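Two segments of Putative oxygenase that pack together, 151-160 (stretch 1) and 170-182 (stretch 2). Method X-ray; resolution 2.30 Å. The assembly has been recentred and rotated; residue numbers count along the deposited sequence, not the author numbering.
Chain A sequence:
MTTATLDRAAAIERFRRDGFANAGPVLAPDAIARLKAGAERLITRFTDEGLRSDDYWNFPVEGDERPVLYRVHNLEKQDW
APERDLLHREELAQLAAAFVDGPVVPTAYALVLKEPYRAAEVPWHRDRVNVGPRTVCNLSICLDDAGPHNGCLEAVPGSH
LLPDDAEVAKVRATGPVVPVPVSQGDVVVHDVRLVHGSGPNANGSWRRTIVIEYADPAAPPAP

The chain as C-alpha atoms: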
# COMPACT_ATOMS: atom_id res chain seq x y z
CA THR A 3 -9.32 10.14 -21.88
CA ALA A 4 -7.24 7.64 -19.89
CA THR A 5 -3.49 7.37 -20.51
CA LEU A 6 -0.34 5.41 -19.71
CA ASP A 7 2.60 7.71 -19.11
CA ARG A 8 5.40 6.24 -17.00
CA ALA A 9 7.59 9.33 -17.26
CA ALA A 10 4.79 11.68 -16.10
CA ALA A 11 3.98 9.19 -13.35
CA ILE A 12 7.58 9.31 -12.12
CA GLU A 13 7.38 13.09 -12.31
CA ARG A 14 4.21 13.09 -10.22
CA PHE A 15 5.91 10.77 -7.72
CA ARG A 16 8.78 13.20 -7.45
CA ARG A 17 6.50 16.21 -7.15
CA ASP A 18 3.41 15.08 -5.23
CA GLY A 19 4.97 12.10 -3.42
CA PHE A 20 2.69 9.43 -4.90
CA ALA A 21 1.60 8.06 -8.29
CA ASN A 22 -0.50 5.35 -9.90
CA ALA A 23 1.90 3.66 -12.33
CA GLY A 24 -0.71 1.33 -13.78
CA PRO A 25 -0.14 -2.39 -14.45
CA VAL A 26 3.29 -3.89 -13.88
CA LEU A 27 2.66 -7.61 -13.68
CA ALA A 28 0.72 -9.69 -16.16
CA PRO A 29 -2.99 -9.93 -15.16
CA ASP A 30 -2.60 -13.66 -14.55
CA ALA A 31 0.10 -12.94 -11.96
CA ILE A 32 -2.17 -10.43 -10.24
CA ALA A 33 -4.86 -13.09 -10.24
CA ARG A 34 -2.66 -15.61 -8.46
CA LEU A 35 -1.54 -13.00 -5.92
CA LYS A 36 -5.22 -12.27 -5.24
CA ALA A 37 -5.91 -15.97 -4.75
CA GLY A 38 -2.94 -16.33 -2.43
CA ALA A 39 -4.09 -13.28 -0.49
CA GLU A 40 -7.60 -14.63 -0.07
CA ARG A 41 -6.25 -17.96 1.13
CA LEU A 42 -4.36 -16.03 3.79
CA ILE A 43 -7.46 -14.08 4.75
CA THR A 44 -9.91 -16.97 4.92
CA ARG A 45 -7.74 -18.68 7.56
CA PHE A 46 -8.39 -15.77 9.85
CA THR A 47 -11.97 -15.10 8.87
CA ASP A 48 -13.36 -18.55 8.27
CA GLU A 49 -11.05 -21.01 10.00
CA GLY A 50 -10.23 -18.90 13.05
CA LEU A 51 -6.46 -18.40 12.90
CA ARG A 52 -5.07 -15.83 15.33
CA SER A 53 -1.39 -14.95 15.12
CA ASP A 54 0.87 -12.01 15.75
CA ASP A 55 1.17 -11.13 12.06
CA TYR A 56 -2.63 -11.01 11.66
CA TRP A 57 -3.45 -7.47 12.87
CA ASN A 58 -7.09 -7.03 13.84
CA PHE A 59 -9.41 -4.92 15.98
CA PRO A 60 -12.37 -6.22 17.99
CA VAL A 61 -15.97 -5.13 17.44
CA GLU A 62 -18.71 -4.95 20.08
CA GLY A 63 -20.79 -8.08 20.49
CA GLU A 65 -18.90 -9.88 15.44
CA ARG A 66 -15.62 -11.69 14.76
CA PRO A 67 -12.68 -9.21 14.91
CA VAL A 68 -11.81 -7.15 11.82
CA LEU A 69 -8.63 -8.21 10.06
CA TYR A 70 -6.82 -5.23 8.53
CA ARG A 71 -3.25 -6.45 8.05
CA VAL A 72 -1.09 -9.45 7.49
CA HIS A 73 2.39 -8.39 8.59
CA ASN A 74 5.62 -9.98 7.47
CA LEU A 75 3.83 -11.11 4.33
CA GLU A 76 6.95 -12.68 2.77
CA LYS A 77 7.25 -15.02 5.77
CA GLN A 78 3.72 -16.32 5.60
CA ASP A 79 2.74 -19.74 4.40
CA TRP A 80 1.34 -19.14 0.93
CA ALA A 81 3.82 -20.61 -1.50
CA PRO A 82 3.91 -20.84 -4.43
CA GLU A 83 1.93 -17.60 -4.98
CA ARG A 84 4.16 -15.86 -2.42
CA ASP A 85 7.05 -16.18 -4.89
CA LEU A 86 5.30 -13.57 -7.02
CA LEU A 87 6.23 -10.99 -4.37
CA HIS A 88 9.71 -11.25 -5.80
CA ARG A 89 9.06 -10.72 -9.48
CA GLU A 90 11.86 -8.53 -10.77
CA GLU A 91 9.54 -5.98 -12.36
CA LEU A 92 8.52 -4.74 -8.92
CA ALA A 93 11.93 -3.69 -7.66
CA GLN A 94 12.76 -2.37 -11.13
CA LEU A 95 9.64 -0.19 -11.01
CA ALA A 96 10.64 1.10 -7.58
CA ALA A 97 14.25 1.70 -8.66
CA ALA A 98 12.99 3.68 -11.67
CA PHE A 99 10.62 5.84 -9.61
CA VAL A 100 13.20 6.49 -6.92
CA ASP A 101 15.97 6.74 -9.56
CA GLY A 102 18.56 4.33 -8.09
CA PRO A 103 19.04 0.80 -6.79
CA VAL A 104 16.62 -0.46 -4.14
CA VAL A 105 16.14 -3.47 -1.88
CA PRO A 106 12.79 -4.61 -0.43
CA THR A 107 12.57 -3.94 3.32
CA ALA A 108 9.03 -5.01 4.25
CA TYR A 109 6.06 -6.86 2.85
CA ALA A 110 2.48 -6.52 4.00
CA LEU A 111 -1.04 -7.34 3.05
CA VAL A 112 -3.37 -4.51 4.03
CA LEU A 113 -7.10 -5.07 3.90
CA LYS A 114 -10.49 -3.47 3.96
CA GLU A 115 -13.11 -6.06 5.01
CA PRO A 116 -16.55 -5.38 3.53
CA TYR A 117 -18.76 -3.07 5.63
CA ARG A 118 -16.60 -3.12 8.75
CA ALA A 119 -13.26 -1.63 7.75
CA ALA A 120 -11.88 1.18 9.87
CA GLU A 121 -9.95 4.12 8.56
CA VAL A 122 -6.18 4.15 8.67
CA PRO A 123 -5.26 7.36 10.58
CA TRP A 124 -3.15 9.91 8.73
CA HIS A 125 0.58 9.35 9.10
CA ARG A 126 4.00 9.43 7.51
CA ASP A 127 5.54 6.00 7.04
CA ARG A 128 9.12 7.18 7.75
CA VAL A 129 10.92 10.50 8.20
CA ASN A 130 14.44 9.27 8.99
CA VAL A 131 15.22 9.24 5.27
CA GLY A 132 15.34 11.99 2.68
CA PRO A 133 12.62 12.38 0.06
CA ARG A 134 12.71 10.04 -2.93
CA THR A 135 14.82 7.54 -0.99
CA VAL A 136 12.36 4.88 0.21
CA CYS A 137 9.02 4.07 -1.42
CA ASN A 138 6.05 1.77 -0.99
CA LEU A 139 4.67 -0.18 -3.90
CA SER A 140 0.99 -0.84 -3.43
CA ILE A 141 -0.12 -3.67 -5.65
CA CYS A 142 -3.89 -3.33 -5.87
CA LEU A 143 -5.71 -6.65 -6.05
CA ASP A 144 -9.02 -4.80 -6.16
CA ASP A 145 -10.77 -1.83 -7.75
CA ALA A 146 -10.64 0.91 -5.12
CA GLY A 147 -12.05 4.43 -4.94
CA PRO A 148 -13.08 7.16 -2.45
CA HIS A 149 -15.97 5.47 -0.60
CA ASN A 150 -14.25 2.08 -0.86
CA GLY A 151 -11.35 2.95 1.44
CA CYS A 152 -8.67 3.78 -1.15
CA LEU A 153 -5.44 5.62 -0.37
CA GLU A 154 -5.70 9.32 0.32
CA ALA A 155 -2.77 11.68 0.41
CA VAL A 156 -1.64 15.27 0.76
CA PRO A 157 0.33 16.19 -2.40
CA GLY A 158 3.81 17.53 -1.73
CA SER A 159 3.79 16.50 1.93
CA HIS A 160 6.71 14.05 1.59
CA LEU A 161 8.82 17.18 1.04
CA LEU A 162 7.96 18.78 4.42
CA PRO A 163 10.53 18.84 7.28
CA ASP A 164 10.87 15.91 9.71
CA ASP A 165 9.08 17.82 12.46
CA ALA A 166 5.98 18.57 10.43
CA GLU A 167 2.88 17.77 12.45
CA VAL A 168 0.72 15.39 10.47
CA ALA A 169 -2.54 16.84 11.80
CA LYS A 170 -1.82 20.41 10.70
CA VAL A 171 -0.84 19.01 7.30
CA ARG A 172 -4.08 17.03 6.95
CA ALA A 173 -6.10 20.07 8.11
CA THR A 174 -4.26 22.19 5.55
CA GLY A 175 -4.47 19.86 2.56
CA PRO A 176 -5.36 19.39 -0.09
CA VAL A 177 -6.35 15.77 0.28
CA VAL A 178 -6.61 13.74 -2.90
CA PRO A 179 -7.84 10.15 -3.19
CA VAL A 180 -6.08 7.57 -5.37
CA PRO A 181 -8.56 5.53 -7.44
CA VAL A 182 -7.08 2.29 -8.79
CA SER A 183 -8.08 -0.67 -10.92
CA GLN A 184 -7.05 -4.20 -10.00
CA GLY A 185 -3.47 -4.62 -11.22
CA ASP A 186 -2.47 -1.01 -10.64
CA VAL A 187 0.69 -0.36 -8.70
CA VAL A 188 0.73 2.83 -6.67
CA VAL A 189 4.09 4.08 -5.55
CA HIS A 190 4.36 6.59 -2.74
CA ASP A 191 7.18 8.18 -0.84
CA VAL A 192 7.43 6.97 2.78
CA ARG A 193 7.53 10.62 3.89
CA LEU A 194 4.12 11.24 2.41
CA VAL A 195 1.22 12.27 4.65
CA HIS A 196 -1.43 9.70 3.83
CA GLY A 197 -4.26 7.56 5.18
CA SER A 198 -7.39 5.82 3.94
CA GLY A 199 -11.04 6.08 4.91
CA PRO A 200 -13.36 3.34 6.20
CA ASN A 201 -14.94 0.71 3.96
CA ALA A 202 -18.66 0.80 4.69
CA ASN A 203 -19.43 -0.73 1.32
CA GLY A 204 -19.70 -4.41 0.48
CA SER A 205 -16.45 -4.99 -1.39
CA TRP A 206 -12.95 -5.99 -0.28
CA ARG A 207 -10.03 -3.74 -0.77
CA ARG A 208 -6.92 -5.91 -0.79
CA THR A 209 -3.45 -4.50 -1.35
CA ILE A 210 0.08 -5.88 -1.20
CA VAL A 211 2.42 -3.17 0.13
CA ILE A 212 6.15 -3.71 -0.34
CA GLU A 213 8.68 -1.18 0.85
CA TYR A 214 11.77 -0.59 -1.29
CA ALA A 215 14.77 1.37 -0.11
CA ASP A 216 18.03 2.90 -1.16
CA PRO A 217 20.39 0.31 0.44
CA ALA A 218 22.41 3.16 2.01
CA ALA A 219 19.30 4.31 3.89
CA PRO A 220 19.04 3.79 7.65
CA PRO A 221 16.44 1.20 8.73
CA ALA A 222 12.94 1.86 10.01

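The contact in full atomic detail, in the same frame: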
# COMPACT_ATOMS: atom_id res chain seq x y z
N GLY A 151 -12.47 2.97 0.52
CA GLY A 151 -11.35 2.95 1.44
C GLY A 151 -9.98 3.07 0.79
O GLY A 151 -8.97 2.70 1.39
N CYS A 152 -9.93 3.59 -0.43
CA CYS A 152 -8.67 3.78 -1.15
C CYS A 152 -7.71 4.72 -0.42
O CYS A 152 -8.08 5.39 0.54
CB CYS A 152 -8.92 4.32 -2.57
SG CYS A 152 -9.40 6.07 -2.63
N LEU A 153 -6.48 4.76 -0.91
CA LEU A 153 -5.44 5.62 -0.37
C LEU A 153 -5.81 7.09 -0.55
O LEU A 153 -6.31 7.50 -1.61
CB LEU A 153 -4.11 5.32 -1.07
CG LEU A 153 -2.82 5.98 -0.58
CD1 LEU A 153 -2.36 5.35 0.71
CD2 LEU A 153 -1.74 5.86 -1.65
N GLU A 154 -5.57 7.89 0.46
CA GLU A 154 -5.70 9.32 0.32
C GLU A 154 -4.38 9.95 0.69
O GLU A 154 -3.63 9.40 1.47
CB GLU A 154 -6.84 9.85 1.17
CG GLU A 154 -8.15 9.15 0.86
CD GLU A 154 -9.34 9.75 1.58
OE1 GLU A 154 -9.26 10.94 1.97
OE2 GLU A 154 -10.35 9.03 1.76
N ALA A 155 -4.07 11.10 0.13
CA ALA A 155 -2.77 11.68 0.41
C ALA A 155 -2.82 13.19 0.35
O ALA A 155 -3.74 13.77 -0.23
CB ALA A 155 -1.71 11.14 -0.58
N VAL A 156 -1.81 13.84 0.93
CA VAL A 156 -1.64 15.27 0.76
C VAL A 156 -0.45 15.50 -0.15
O VAL A 156 0.68 15.22 0.25
CB VAL A 156 -1.41 16.00 2.11
CG1 VAL A 156 -1.38 17.51 1.88
CG2 VAL A 156 -2.48 15.61 3.14
N PRO A 157 -0.70 15.99 -1.37
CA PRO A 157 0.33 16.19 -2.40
C PRO A 157 1.44 17.10 -1.91
O PRO A 157 1.15 18.14 -1.34
CB PRO A 157 -0.43 16.87 -3.55
CG PRO A 157 -1.85 16.53 -3.32
CD PRO A 157 -2.02 16.45 -1.84
N GLY A 158 2.69 16.71 -2.14
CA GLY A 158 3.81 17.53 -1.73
C GLY A 158 4.26 17.33 -0.29
O GLY A 158 5.28 17.87 0.12
N SER A 159 3.52 16.54 0.49
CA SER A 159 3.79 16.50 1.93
C SER A 159 5.07 15.71 2.26
O SER A 159 5.75 15.99 3.24
CB SER A 159 2.59 15.94 2.68
OG SER A 159 2.20 14.67 2.21
N HIS A 160 5.43 14.74 1.43
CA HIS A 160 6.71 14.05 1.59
C HIS A 160 7.91 15.02 1.60
O HIS A 160 9.00 14.65 2.01
CB HIS A 160 6.90 13.02 0.48
CG HIS A 160 7.03 13.63 -0.88
ND1 HIS A 160 6.11 14.52 -1.38
CD2 HIS A 160 7.98 13.49 -1.84
CE1 HIS A 160 6.48 14.90 -2.59
NE2 HIS A 160 7.60 14.28 -2.90
N LYS A 170 -1.73 19.09 11.30
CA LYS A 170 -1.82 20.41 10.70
C LYS A 170 -1.74 20.27 9.18
O LYS A 170 -2.39 21.02 8.45
CB LYS A 170 -0.73 21.35 11.22
CG LYS A 170 -0.75 21.51 12.73
CD LYS A 170 -0.57 22.95 13.18
CE LYS A 170 0.89 23.37 13.27
NZ LYS A 170 1.46 23.62 11.91
N VAL A 171 -0.97 19.29 8.73
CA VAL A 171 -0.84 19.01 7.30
C VAL A 171 -2.14 18.49 6.72
O VAL A 171 -2.60 19.02 5.71
CB VAL A 171 0.30 18.02 7.04
CG1 VAL A 171 0.29 17.59 5.58
CG2 VAL A 171 1.63 18.64 7.41
N ARG A 172 -2.75 17.49 7.35
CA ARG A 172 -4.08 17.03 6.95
C ARG A 172 -5.12 18.16 6.96
O ARG A 172 -5.90 18.30 6.02
CB ARG A 172 -4.55 15.90 7.85
N ALA A 173 -5.14 18.98 8.02
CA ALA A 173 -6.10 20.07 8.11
C ALA A 173 -5.83 21.14 7.06
O ALA A 173 -6.74 21.87 6.65
CB ALA A 173 -6.09 20.69 9.49
N THR A 174 -4.58 21.25 6.61
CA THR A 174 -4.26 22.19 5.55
C THR A 174 -4.67 21.64 4.19
O THR A 174 -5.46 22.26 3.46
CB THR A 174 -2.77 22.53 5.54
OG1 THR A 174 -2.44 23.24 6.73
CG2 THR A 174 -2.42 23.41 4.36
N GLY A 175 -4.15 20.47 3.84
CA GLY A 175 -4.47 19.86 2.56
C GLY A 175 -3.69 20.44 1.40
O GLY A 175 -2.72 21.17 1.60
N PRO A 176 -4.13 20.14 0.17
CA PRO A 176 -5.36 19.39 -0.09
C PRO A 176 -5.18 17.90 0.08
O PRO A 176 -4.07 17.41 0.20
CB PRO A 176 -5.67 19.74 -1.54
CG PRO A 176 -4.31 19.92 -2.15
CD PRO A 176 -3.47 20.57 -1.07
N VAL A 177 -6.31 17.20 0.09
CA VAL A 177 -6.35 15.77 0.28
C VAL A 177 -6.94 15.19 -0.97
O VAL A 177 -8.05 15.56 -1.35
CB VAL A 177 -7.21 15.38 1.47
CG1 VAL A 177 -7.43 13.87 1.50
CG2 VAL A 177 -6.58 15.90 2.77
N VAL A 178 -6.20 14.30 -1.63
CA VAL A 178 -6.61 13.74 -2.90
C VAL A 178 -6.62 12.22 -2.85
O VAL A 178 -5.62 11.60 -2.48
CB VAL A 178 -5.69 14.24 -4.03
CG1 VAL A 178 -5.90 15.73 -4.28
CG2 VAL A 178 -4.25 13.98 -3.70
N PRO A 179 -7.75 11.61 -3.20
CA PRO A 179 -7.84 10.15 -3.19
C PRO A 179 -7.01 9.54 -4.32
O PRO A 179 -6.55 10.26 -5.20
CB PRO A 179 -9.34 9.88 -3.38
CG PRO A 179 -9.85 11.08 -4.09
CD PRO A 179 -9.01 12.24 -3.62
N VAL A 180 -6.79 8.23 -4.29
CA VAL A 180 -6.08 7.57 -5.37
C VAL A 180 -6.90 6.38 -5.82
O VAL A 180 -6.73 5.28 -5.31
CB VAL A 180 -4.66 7.13 -4.97
CG1 VAL A 180 -3.96 6.46 -6.15
CG2 VAL A 180 -3.84 8.32 -4.52
N PRO A 181 -7.82 6.61 -6.77
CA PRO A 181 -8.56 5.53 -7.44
C PRO A 181 -7.62 4.59 -8.18
O PRO A 181 -6.64 5.04 -8.79
CB PRO A 181 -9.47 6.29 -8.43
CG PRO A 181 -9.53 7.67 -7.91
CD PRO A 181 -8.22 7.94 -7.26
N VAL A 182 -7.90 3.30 -8.12
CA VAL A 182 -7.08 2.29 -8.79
C VAL A 182 -7.95 1.19 -9.39
O VAL A 182 -9.04 0.91 -8.89
CB VAL A 182 -6.05 1.65 -7.83
CG1 VAL A 182 -5.15 2.71 -7.18
CG2 VAL A 182 -6.76 0.83 -6.75
O HOH W 1 -5.76 2.72 -3.64

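Around Glu-154 and Ala-155 the backbone pairs antiparallel with Val-178 and Pro-179. Ala-155 and Val-178 form the hydrogen-bonded pair: Val-178 N donates to Ala-155 O at 2.9 Å and nearly in line, and Ala-155 N donates to Val-178 O at 3.1 Å. One step along, Glu-154 and Pro-179 form a non-hydrogen-bonded pair, with CA atoms 4.2 Å apart. Proline suits this position because it has no amide hydrogen to give, and the pairing here asks for none. Beyond it, Val-180 N donates a further hydrogen bond to Leu-153 O at 2.8 Å. A water bridges the backbones here, donating to Val-180 O at 3.2 Å and accepting a weak bond from Leu-153 N at 3.5 Å.

Stretch 1 then enters a type II turn from Val-156 to Ser-159. Ser-159 closes it twice on Val-156 O, through N at 3.1 Å and through OG at 2.5 Å. Gly-158 takes a positive phi at which a CB would jam against the preceding carbonyl. In stretch 2 the helix ends at Thr-174; Gly-175 is the first residue to leave it, its positive phi likewise favouring glycine, and a cis peptide bond leads into Pro-176.

Cys-152, Ala-155, Val-156 and Val-180 are buried. Val-156, the residue of stretch 1 most covered by stretch 2, packs against the helix at Val-171 and the loop leading into the strand at Val-177. Both its methyls lie near Val-171 CG1, and CG2 also reaches Val-177 CG2 at 4.1 Å. Pro-157 packs CG against Val-178 CG2 at 3.5 Å, offering a rigid apolar surface. Cys-152 SG rests 3.9 Å from Pro-179 CB, and Leu-153 CD2 meets Val-180 CG2 at 4.3 Å, apolar against apolar. Ala-155, whose small CB takes little room, shares one sheet face with Val-178. On the other, Glu-154 lays its aliphatic CG 4.5 Å from Pro-179 CB. Together the stretches bury 612 Å².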